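Local coordinates for protein succinate-semialdehyde dehydrogenase (Synechococcus sp., PDB 4ITA) that probably oxidises succinic semialdehyde to succinate with NADP+ as cofactor, as a Rossmann-fold member of the aldehyde dehydrogenase family, at residues A[126-131]-A[140-145]; A[134-139]-A[162-167]; A[204-207]-A[211-214]. All blocks are in the same frame, centred on the assembly; numbering follows the deposited sequence.

Interaction 1. Residues A[126-131]-A[140-145]; sequences LLAVMP and FRFAAP. With NDP (NADPH dihydro-nicotinamide-adenine-dinucleotide phosphate), chain C.
Ala128 presses its methyl onto the Phe142 ring, a CH-pi contact in which CB stands 3.4 Å from the ring centroid and 20° off the normal, nearest to CZ. On the opposite face of the ring lies CB of the next residue, Ala143. The ring reaches the strand because CG of Phe142 sits between backbone N and carbonyl carbon (chi1 90°).

Apolar contacts flank the methyl, from Leu126 in the strand and from Met130 just past its end. Leu126 CD2 approaches Phe142 CD1 at 4.0 Å, and Met130 CE meets Phe142 CD2 at 3.7 Å, both obliquely. Bends at chi2 and chi3 fold Met130 back on the ring, its sulfur making a slanting Met-aromatic contact.

Polar bonds go to the cofactor. Arg141 NH1 and NH2 converge on the carboxamide oxygen O7N at 3.0 Å each, at the guanidinium edge and in its plane, while O3B of the adenosine ribose donates to Met130 O at 2.8 Å.

Strand 115-129 and helix 137-149 open a beta-alpha-beta unit here. No hydrogen bond crosses between the segments, which meet through apolar side chains and the Met130 sulfur; the paired arginine bonds would probably polarise O7N and limit carboxamide rotation.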
# COMPACT_ATOMS: atom_id res chain seq x y z
N LEU A 126 -1.84 12.14 -8.49
CA LEU A 126 -2.08 10.70 -8.60
C LEU A 126 -2.24 10.32 -10.07
O LEU A 126 -3.04 10.94 -10.80
CB LEU A 126 -3.35 10.32 -7.84
CG LEU A 126 -3.93 8.90 -8.00
CD1 LEU A 126 -2.98 7.84 -7.44
CD2 LEU A 126 -5.28 8.81 -7.30
N LEU A 127 -1.47 9.34 -10.52
CA LEU A 127 -1.68 8.72 -11.82
C LEU A 127 -2.67 7.58 -11.69
O LEU A 127 -2.52 6.73 -10.81
CB LEU A 127 -0.36 8.16 -12.37
CG LEU A 127 -0.48 7.14 -13.51
CD1 LEU A 127 -1.03 7.76 -14.78
CD2 LEU A 127 0.88 6.52 -13.79
N ALA A 128 -3.66 7.55 -12.57
CA ALA A 128 -4.58 6.43 -12.68
C ALA A 128 -4.53 5.82 -14.07
O ALA A 128 -4.64 6.54 -15.07
CB ALA A 128 -5.97 6.86 -12.36
N VAL A 129 -4.38 4.51 -14.13
CA VAL A 129 -4.43 3.76 -15.38
C VAL A 129 -5.67 2.87 -15.32
O VAL A 129 -5.83 2.07 -14.39
CB VAL A 129 -3.17 2.89 -15.57
CG1 VAL A 129 -3.30 2.01 -16.82
CG2 VAL A 129 -1.94 3.78 -15.66
N MET A 130 -6.56 3.04 -16.30
CA MET A 130 -7.89 2.44 -16.24
C MET A 130 -8.22 1.60 -17.48
O MET A 130 -7.66 1.82 -18.55
CB MET A 130 -8.95 3.53 -16.04
CG MET A 130 -8.87 4.19 -14.66
SD MET A 130 -9.39 3.15 -13.26
CE MET A 130 -8.08 3.47 -12.08
N PRO A 131 -9.15 0.64 -17.34
CA PRO A 131 -9.50 -0.26 -18.45
C PRO A 131 -10.80 0.13 -19.17
O PRO A 131 -11.59 0.93 -18.66
CB PRO A 131 -9.69 -1.59 -17.73
CG PRO A 131 -10.35 -1.19 -16.47
CD PRO A 131 -9.70 0.15 -16.06
N PHE A 140 -14.62 7.20 -12.05
CA PHE A 140 -15.22 7.90 -10.93
C PHE A 140 -14.97 7.22 -9.59
O PHE A 140 -14.85 7.90 -8.57
CB PHE A 140 -16.71 8.18 -11.19
CG PHE A 140 -16.92 9.29 -12.18
CD1 PHE A 140 -16.78 10.61 -11.80
CD2 PHE A 140 -17.23 9.01 -13.50
CE1 PHE A 140 -16.95 11.64 -12.71
CE2 PHE A 140 -17.40 10.03 -14.42
CZ PHE A 140 -17.27 11.35 -14.02
N ARG A 141 -14.82 5.90 -9.60
CA ARG A 141 -14.45 5.16 -8.40
C ARG A 141 -13.16 5.69 -7.76
O ARG A 141 -13.09 5.83 -6.54
CB ARG A 141 -14.31 3.66 -8.72
CG ARG A 141 -13.94 2.80 -7.53
CD ARG A 141 -13.94 1.32 -7.88
NE ARG A 141 -12.80 0.93 -8.71
CZ ARG A 141 -12.48 -0.32 -8.99
NH1 ARG A 141 -13.21 -1.32 -8.52
NH2 ARG A 141 -11.42 -0.59 -9.75
N PHE A 142 -12.15 5.99 -8.57
CA PHE A 142 -10.93 6.55 -8.00
C PHE A 142 -11.00 8.08 -7.93
O PHE A 142 -10.46 8.69 -7.00
CB PHE A 142 -9.66 6.09 -8.74
CG PHE A 142 -9.27 6.99 -9.87
CD1 PHE A 142 -8.51 8.13 -9.64
CD2 PHE A 142 -9.68 6.72 -11.16
CE1 PHE A 142 -8.18 8.99 -10.68
CE2 PHE A 142 -9.36 7.57 -12.21
CZ PHE A 142 -8.62 8.71 -11.96
N ALA A 143 -11.65 8.71 -8.90
CA ALA A 143 -11.59 10.17 -9.00
C ALA A 143 -12.37 10.89 -7.92
O ALA A 143 -11.91 11.90 -7.39
CB ALA A 143 -12.02 10.65 -10.39
N ALA A 144 -13.55 10.39 -7.58
CA ALA A 144 -14.36 11.02 -6.54
C ALA A 144 -13.60 11.16 -5.20
O ALA A 144 -13.50 12.27 -4.67
CB ALA A 144 -15.72 10.32 -6.38
N PRO A 145 -13.03 10.06 -4.65
CA PRO A 145 -12.29 10.26 -3.40
C PRO A 145 -11.00 11.05 -3.58
O PRO A 145 -10.64 11.80 -2.67
CB PRO A 145 -12.00 8.82 -2.92
CG PRO A 145 -12.08 7.99 -4.16
CD PRO A 145 -13.13 8.64 -5.02
PA NDP C . -5.12 -4.22 -19.88
O1A NDP C . -4.29 -4.48 -18.65
O2A NDP C . -4.63 -4.69 -21.22
O5B NDP C . -5.36 -2.64 -20.00
C5B NDP C . -5.80 -1.85 -18.88
C4B NDP C . -5.13 -0.48 -18.89
O4B NDP C . -3.72 -0.66 -18.69
C3B NDP C . -5.25 0.25 -20.22
O3B NDP C . -5.27 1.66 -19.97
C2B NDP C . -3.96 -0.12 -20.93
O2B NDP C . -3.57 0.82 -21.92
C1B NDP C . -3.01 -0.05 -19.77
N9A NDP C . -1.77 -0.83 -19.93
C8A NDP C . -1.61 -2.04 -20.51
N7A NDP C . -0.32 -2.43 -20.41
C5A NDP C . 0.34 -1.48 -19.74
C6A NDP C . 1.72 -1.24 -19.29
N6A NDP C . 2.68 -2.16 -19.54
N1A NDP C . 1.98 -0.10 -18.62
C2A NDP C . 1.03 0.82 -18.36
N3A NDP C . -0.24 0.68 -18.75
C4A NDP C . -0.62 -0.43 -19.42
O3 NDP C . -6.57 -4.82 -19.49
PN NDP C . -7.75 -5.53 -20.35
O1N NDP C . -7.20 -6.50 -21.37
O2N NDP C . -8.72 -4.46 -20.76
O5D NDP C . -8.46 -6.41 -19.20
C5D NDP C . -9.13 -5.78 -18.12
C4D NDP C . -8.67 -6.39 -16.80
O4D NDP C . -9.02 -5.52 -15.72
C3D NDP C . -9.34 -7.71 -16.50
O3D NDP C . -8.39 -8.64 -15.98
C2D NDP C . -10.38 -7.30 -15.48
O2D NDP C . -10.78 -8.42 -14.69
C1D NDP C . -9.62 -6.27 -14.67
N1N NDP C . -10.56 -5.45 -13.89
C2N NDP C . -10.33 -5.21 -12.59
C3N NDP C . -11.39 -4.86 -11.74
C7N NDP C . -11.17 -4.55 -10.29
O7N NDP C . -11.71 -3.56 -9.82
N7N NDP C . -10.40 -5.35 -9.56
C4N NDP C . -12.81 -4.80 -12.26
C5N NDP C . -12.79 -4.60 -13.71
C6N NDP C . -11.67 -4.94 -14.46
P2B NDP C . -3.80 0.55 -23.49
O1X NDP C . -3.21 1.79 -24.11
O2X NDP C . -3.04 -0.70 -23.83
O3X NDP C . -5.28 0.43 -23.73

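Interaction 2. Residues A[134-139]-A[162-167]; sequences FPFWQV and PQCALA. With EDO (1,2-ethanediol), chain R.
The Phe136 ring meets helix 162-175 through its rim: Cys164 SG lies in the ring plane, 5.2 Å from the centroid, a sulfur-aromatic contact at the edge. Beside it, Cys164 CB comes obliquely to Phe136 CE1 at 3.9 Å, and one helical turn on, the methyl of Ala167 reaches CZ in the same slanting way. Two other rings of 134-139 turn to a bound 1,2-ethanediol, probably from the crystallisation liquor. Its C1 rests over one face of Phe134, displaced toward the rim, and its O2 lies at the edge of the Trp137 indole, accepting a bond from NE1 at 3.2 Å. Gln138 NE2 adds a weak bond to the same oxygen, with an N-H...O angle of 125°.

Pro135 makes the closest backbone approach to the helix. Its CB packs against Cys164 SG at 3.8 Å, and its CG also touches the sulfur. With SG anti to the carbonyl carbon (chi1 -69°), the thiol touches Pro135 and the Phe136 edge at once.

In the Rossmann-type cofactor domain of this aldehyde dehydrogenase, the contact joins residues 135-136, at the N-terminal side of helix 137-149, to the first two turns of helix 162-175; strand 152-156 lies between these helices in sequence. Each segment also has a glutamate partner. Glu85 OE2 accepts the backbone N-H groups of Phe136 and Trp137, while the carboxylate of Glu74 takes those of Gln163 and Cys164. Met71 of helix 64-75 packs on both Pro135 and Phe136, and His157 NE2 is hydrogen-bonded to Pro135 O.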
# COMPACT_ATOMS: atom_id res chain seq x y z
N PHE A 134 -15.38 -0.80 -17.76
CA PHE A 134 -16.33 0.10 -17.11
C PHE A 134 -15.72 1.48 -17.23
O PHE A 134 -15.14 2.01 -16.27
CB PHE A 134 -16.57 -0.28 -15.64
CG PHE A 134 -17.28 -1.60 -15.47
CD1 PHE A 134 -16.57 -2.76 -15.24
CD2 PHE A 134 -18.66 -1.67 -15.54
CE1 PHE A 134 -17.22 -3.98 -15.08
CE2 PHE A 134 -19.33 -2.88 -15.38
CZ PHE A 134 -18.60 -4.04 -15.15
N PRO A 135 -15.82 2.07 -18.43
CA PRO A 135 -15.00 3.23 -18.77
C PRO A 135 -15.37 4.51 -18.03
O PRO A 135 -14.55 5.43 -18.01
CB PRO A 135 -15.20 3.37 -20.28
CG PRO A 135 -16.57 2.80 -20.52
CD PRO A 135 -16.72 1.67 -19.53
N PHE A 136 -16.57 4.58 -17.46
CA PHE A 136 -16.95 5.70 -16.59
C PHE A 136 -16.80 5.33 -15.12
O PHE A 136 -16.12 6.03 -14.36
CB PHE A 136 -18.39 6.15 -16.86
CG PHE A 136 -18.53 7.19 -17.93
CD1 PHE A 136 -18.07 6.95 -19.22
CD2 PHE A 136 -19.15 8.41 -17.66
CE1 PHE A 136 -18.21 7.91 -20.22
CE2 PHE A 136 -19.30 9.37 -18.66
CZ PHE A 136 -18.83 9.12 -19.93
N TRP A 137 -17.42 4.23 -14.72
CA TRP A 137 -17.47 3.84 -13.31
C TRP A 137 -16.09 3.69 -12.68
O TRP A 137 -15.86 4.19 -11.59
CB TRP A 137 -18.31 2.56 -13.13
CG TRP A 137 -18.04 1.80 -11.86
CD1 TRP A 137 -17.45 0.58 -11.76
CD2 TRP A 137 -18.34 2.22 -10.53
NE1 TRP A 137 -17.36 0.21 -10.44
CE2 TRP A 137 -17.91 1.20 -9.66
CE3 TRP A 137 -18.95 3.35 -9.98
CZ2 TRP A 137 -18.06 1.28 -8.27
CZ3 TRP A 137 -19.09 3.43 -8.60
CH2 TRP A 137 -18.64 2.40 -7.77
N GLN A 138 -15.16 3.01 -13.34
CA GLN A 138 -13.86 2.81 -12.71
C GLN A 138 -13.12 4.13 -12.54
O GLN A 138 -12.36 4.31 -11.58
CB GLN A 138 -13.00 1.83 -13.49
CG GLN A 138 -13.68 0.54 -13.88
CD GLN A 138 -13.66 -0.47 -12.77
OE1 GLN A 138 -13.13 -0.20 -11.70
NE2 GLN A 138 -14.21 -1.65 -13.02
N VAL A 139 -13.33 5.05 -13.47
CA VAL A 139 -12.72 6.37 -13.35
C VAL A 139 -13.30 7.13 -12.16
O VAL A 139 -12.55 7.64 -11.32
CB VAL A 139 -12.87 7.20 -14.64
CG1 VAL A 139 -12.31 8.60 -14.44
CG2 VAL A 139 -12.16 6.50 -15.81
N PRO A 162 -11.12 6.62 -26.00
CA PRO A 162 -10.72 8.03 -25.90
C PRO A 162 -11.91 8.98 -25.70
O PRO A 162 -11.77 9.95 -24.96
CB PRO A 162 -10.01 8.30 -27.24
CG PRO A 162 -10.60 7.31 -28.17
CD PRO A 162 -10.83 6.09 -27.35
N GLN A 163 -13.04 8.72 -26.34
CA GLN A 163 -14.19 9.61 -26.14
C GLN A 163 -14.73 9.54 -24.72
O GLN A 163 -15.14 10.56 -24.16
CB GLN A 163 -15.30 9.34 -27.16
CG GLN A 163 -14.88 9.62 -28.59
CD GLN A 163 -16.04 9.49 -29.55
OE1 GLN A 163 -17.09 10.11 -29.36
NE2 GLN A 163 -15.86 8.68 -30.59
N CYS A 164 -14.73 8.35 -24.12
CA CYS A 164 -15.12 8.24 -22.71
C CYS A 164 -14.16 9.02 -21.83
O CYS A 164 -14.58 9.76 -20.94
CB CYS A 164 -15.15 6.77 -22.26
SG CYS A 164 -16.48 5.78 -22.98
N ALA A 165 -12.87 8.86 -22.10
CA ALA A 165 -11.85 9.54 -21.32
C ALA A 165 -11.98 11.06 -21.41
O ALA A 165 -11.90 11.77 -20.40
CB ALA A 165 -10.48 9.08 -21.76
N LEU A 166 -12.21 11.57 -22.62
CA LEU A 166 -12.41 13.01 -22.80
C LEU A 166 -13.71 13.48 -22.14
O LEU A 166 -13.76 14.57 -21.57
CB LEU A 166 -12.39 13.37 -24.28
CG LEU A 166 -11.04 13.14 -24.95
CD1 LEU A 166 -11.17 13.23 -26.47
CD2 LEU A 166 -10.00 14.13 -24.44
N ALA A 167 -14.75 12.66 -22.21
CA ALA A 167 -16.03 13.01 -21.60
C ALA A 167 -15.91 13.17 -20.08
O ALA A 167 -16.52 14.07 -19.51
CB ALA A 167 -17.10 12.00 -21.96
C1 EDO R . -17.78 -3.70 -11.54
O1 EDO R . -18.56 -3.32 -10.40
C2 EDO R . -16.33 -3.87 -11.11
O2 EDO R . -15.80 -2.61 -10.67

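Interaction 3. Residues A[204-207]-A[211-214]; sequences ATLT and PAGA. With NDP (NADPH dihydro-nicotinamide-adenine-dinucleotide phosphate), chain C.
Leu206 extends from strand 201-207 to helix 210-222, and its two methyls do the touching. CB points toward the helix, and CG, anti to the backbone N (chi1 -178°), carries the fork onward to the Ala212-Gly213 peptide. One branch, CD1, comes to Ala212 O at 3.6 Å and to the methyl CB of Ala212 at 3.9 Å. The other, CD2, lies against the glycine backbone, 3.8 Å from Gly213 N and equally near Gly213 CA. The CA atoms of Leu206 and Gly213 are 6.3 Å apart, and CD2 meets backbone here, not a side chain.

Replacing Leu206 with an alanine would probably open a gap over the Ala212-Gly213 peptide and leave Ala212 without its apolar neighbour from the strand.

The cofactor lies alongside. Ala212 CB is 3.2 Å from the phosphate oxygen O1A, and Thr207 CG2 sits 3.4 Å from C2N of the nicotinamide. Strand 201-207, helix 210-222 and strand 227-230 form a beta-alpha-beta unit of the Rossmann-type domain. No hydrogen bond joins the two segments; the chemistry implies that strand and helix meet by van der Waals packing, with the Ala212 methyl touching both Leu206 CD1 and the cofactor phosphate.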
# COMPACT_ATOMS: atom_id res chain seq x y z
N ALA A 204 0.38 5.99 -7.74
CA ALA A 204 -0.26 5.46 -8.94
C ALA A 204 -1.23 4.34 -8.61
O ALA A 204 -0.98 3.51 -7.72
CB ALA A 204 0.77 4.99 -9.94
N THR A 205 -2.33 4.31 -9.34
CA THR A 205 -3.34 3.28 -9.19
C THR A 205 -3.65 2.69 -10.56
O THR A 205 -3.69 3.41 -11.57
CB THR A 205 -4.60 3.84 -8.49
OG1 THR A 205 -5.49 2.78 -8.16
CG2 THR A 205 -5.31 4.88 -9.34
N LEU A 206 -3.83 1.37 -10.61
CA LEU A 206 -4.17 0.72 -11.87
C LEU A 206 -5.26 -0.30 -11.67
O LEU A 206 -5.21 -1.10 -10.73
CB LEU A 206 -2.94 0.06 -12.50
CG LEU A 206 -3.13 -0.62 -13.86
CD1 LEU A 206 -1.88 -0.50 -14.73
CD2 LEU A 206 -3.49 -2.11 -13.73
N THR A 207 -6.24 -0.26 -12.56
CA THR A 207 -7.24 -1.31 -12.71
C THR A 207 -7.03 -1.91 -14.09
O THR A 207 -6.97 -1.19 -15.09
CB THR A 207 -8.66 -0.74 -12.56
OG1 THR A 207 -8.79 -0.16 -11.25
CG2 THR A 207 -9.70 -1.83 -12.74
N PRO A 211 -0.26 -8.19 -16.40
CA PRO A 211 0.97 -7.61 -16.96
C PRO A 211 1.02 -6.08 -16.85
O PRO A 211 2.09 -5.52 -16.58
CB PRO A 211 0.93 -8.04 -18.43
CG PRO A 211 0.07 -9.26 -18.45
CD PRO A 211 -0.98 -9.02 -17.39
N ALA A 212 -0.12 -5.42 -17.01
CA ALA A 212 -0.18 -3.97 -16.84
C ALA A 212 0.15 -3.58 -15.39
O ALA A 212 0.95 -2.68 -15.14
CB ALA A 212 -1.55 -3.45 -17.24
N GLY A 213 -0.48 -4.26 -14.44
CA GLY A 213 -0.23 -4.00 -13.03
C GLY A 213 1.21 -4.25 -12.62
O GLY A 213 1.81 -3.46 -11.90
N ALA A 214 1.78 -5.35 -13.09
CA ALA A 214 3.18 -5.67 -12.80
C ALA A 214 4.12 -4.58 -13.32
O ALA A 214 5.09 -4.21 -12.65
CB ALA A 214 3.55 -7.01 -13.41
PA NDP C . -5.12 -4.22 -19.88
O1A NDP C . -4.29 -4.48 -18.65
O2A NDP C . -4.63 -4.69 -21.22
O5B NDP C . -5.36 -2.64 -20.00
C5B NDP C . -5.80 -1.85 -18.88
C4B NDP C . -5.13 -0.48 -18.89
O4B NDP C . -3.72 -0.66 -18.69
C3B NDP C . -5.25 0.25 -20.22
O3B NDP C . -5.27 1.66 -19.97
C2B NDP C . -3.96 -0.12 -20.93
O2B NDP C . -3.57 0.82 -21.92
C1B NDP C . -3.01 -0.05 -19.77
N9A NDP C . -1.77 -0.83 -19.93
C8A NDP C . -1.61 -2.04 -20.51
N7A NDP C . -0.32 -2.43 -20.41
C5A NDP C . 0.34 -1.48 -19.74
C6A NDP C . 1.72 -1.24 -19.29
N6A NDP C . 2.68 -2.16 -19.54
N1A NDP C . 1.98 -0.10 -18.62
C2A NDP C . 1.03 0.82 -18.36
N3A NDP C . -0.24 0.68 -18.75
C4A NDP C . -0.62 -0.43 -19.42
O3 NDP C . -6.57 -4.82 -19.49
PN NDP C . -7.75 -5.53 -20.35
O1N NDP C . -7.20 -6.50 -21.37
O2N NDP C . -8.72 -4.46 -20.76
O5D NDP C . -8.46 -6.41 -19.20
C5D NDP C . -9.13 -5.78 -18.12
C4D NDP C . -8.67 -6.39 -16.80
O4D NDP C . -9.02 -5.52 -15.72
C3D NDP C . -9.34 -7.71 -16.50
O3D NDP C . -8.39 -8.64 -15.98
C2D NDP C . -10.38 -7.30 -15.48
O2D NDP C . -10.78 -8.42 -14.69
C1D NDP C . -9.62 -6.27 -14.67
N1N NDP C . -10.56 -5.45 -13.89
C2N NDP C . -10.33 -5.21 -12.59
C3N NDP C . -11.39 -4.86 -11.74
C7N NDP C . -11.17 -4.55 -10.29
O7N NDP C . -11.71 -3.56 -9.82
N7N NDP C . -10.40 -5.35 -9.56
C4N NDP C . -12.81 -4.80 -12.26
C5N NDP C . -12.79 -4.60 -13.71
C6N NDP C . -11.67 -4.94 -14.46
P2B NDP C . -3.80 0.55 -23.49
O1X NDP C . -3.21 1.79 -24.11
O2X NDP C . -3.04 -0.70 -23.83
O3X NDP C . -5.28 0.43 -23.73

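Interactions 1 and 3 belong to neighbouring parallel strands of one sheet, their centres about 12 Å apart. The strands are probably joined by hydrogen bonds, with Leu127 O 2.8 Å from Thr205 N and Val129 N 2.9 Å from Thr205 O. Both reach the NADPH: interaction 1 at the adenosine ribose and carboxamide, interaction 3 at a phosphate and the nicotinamide ring. Interaction 2 shares helix 137-149 with interaction 1, centres about 10 Å apart, and touches it where Met130 SD packs 3.6 Å from Gln138 O. Although interactions 2 and 3 lie about 17 Å apart between centres, the pocket residue Gln138 also touches Thr207, its OE1 3.9 Å from CG2.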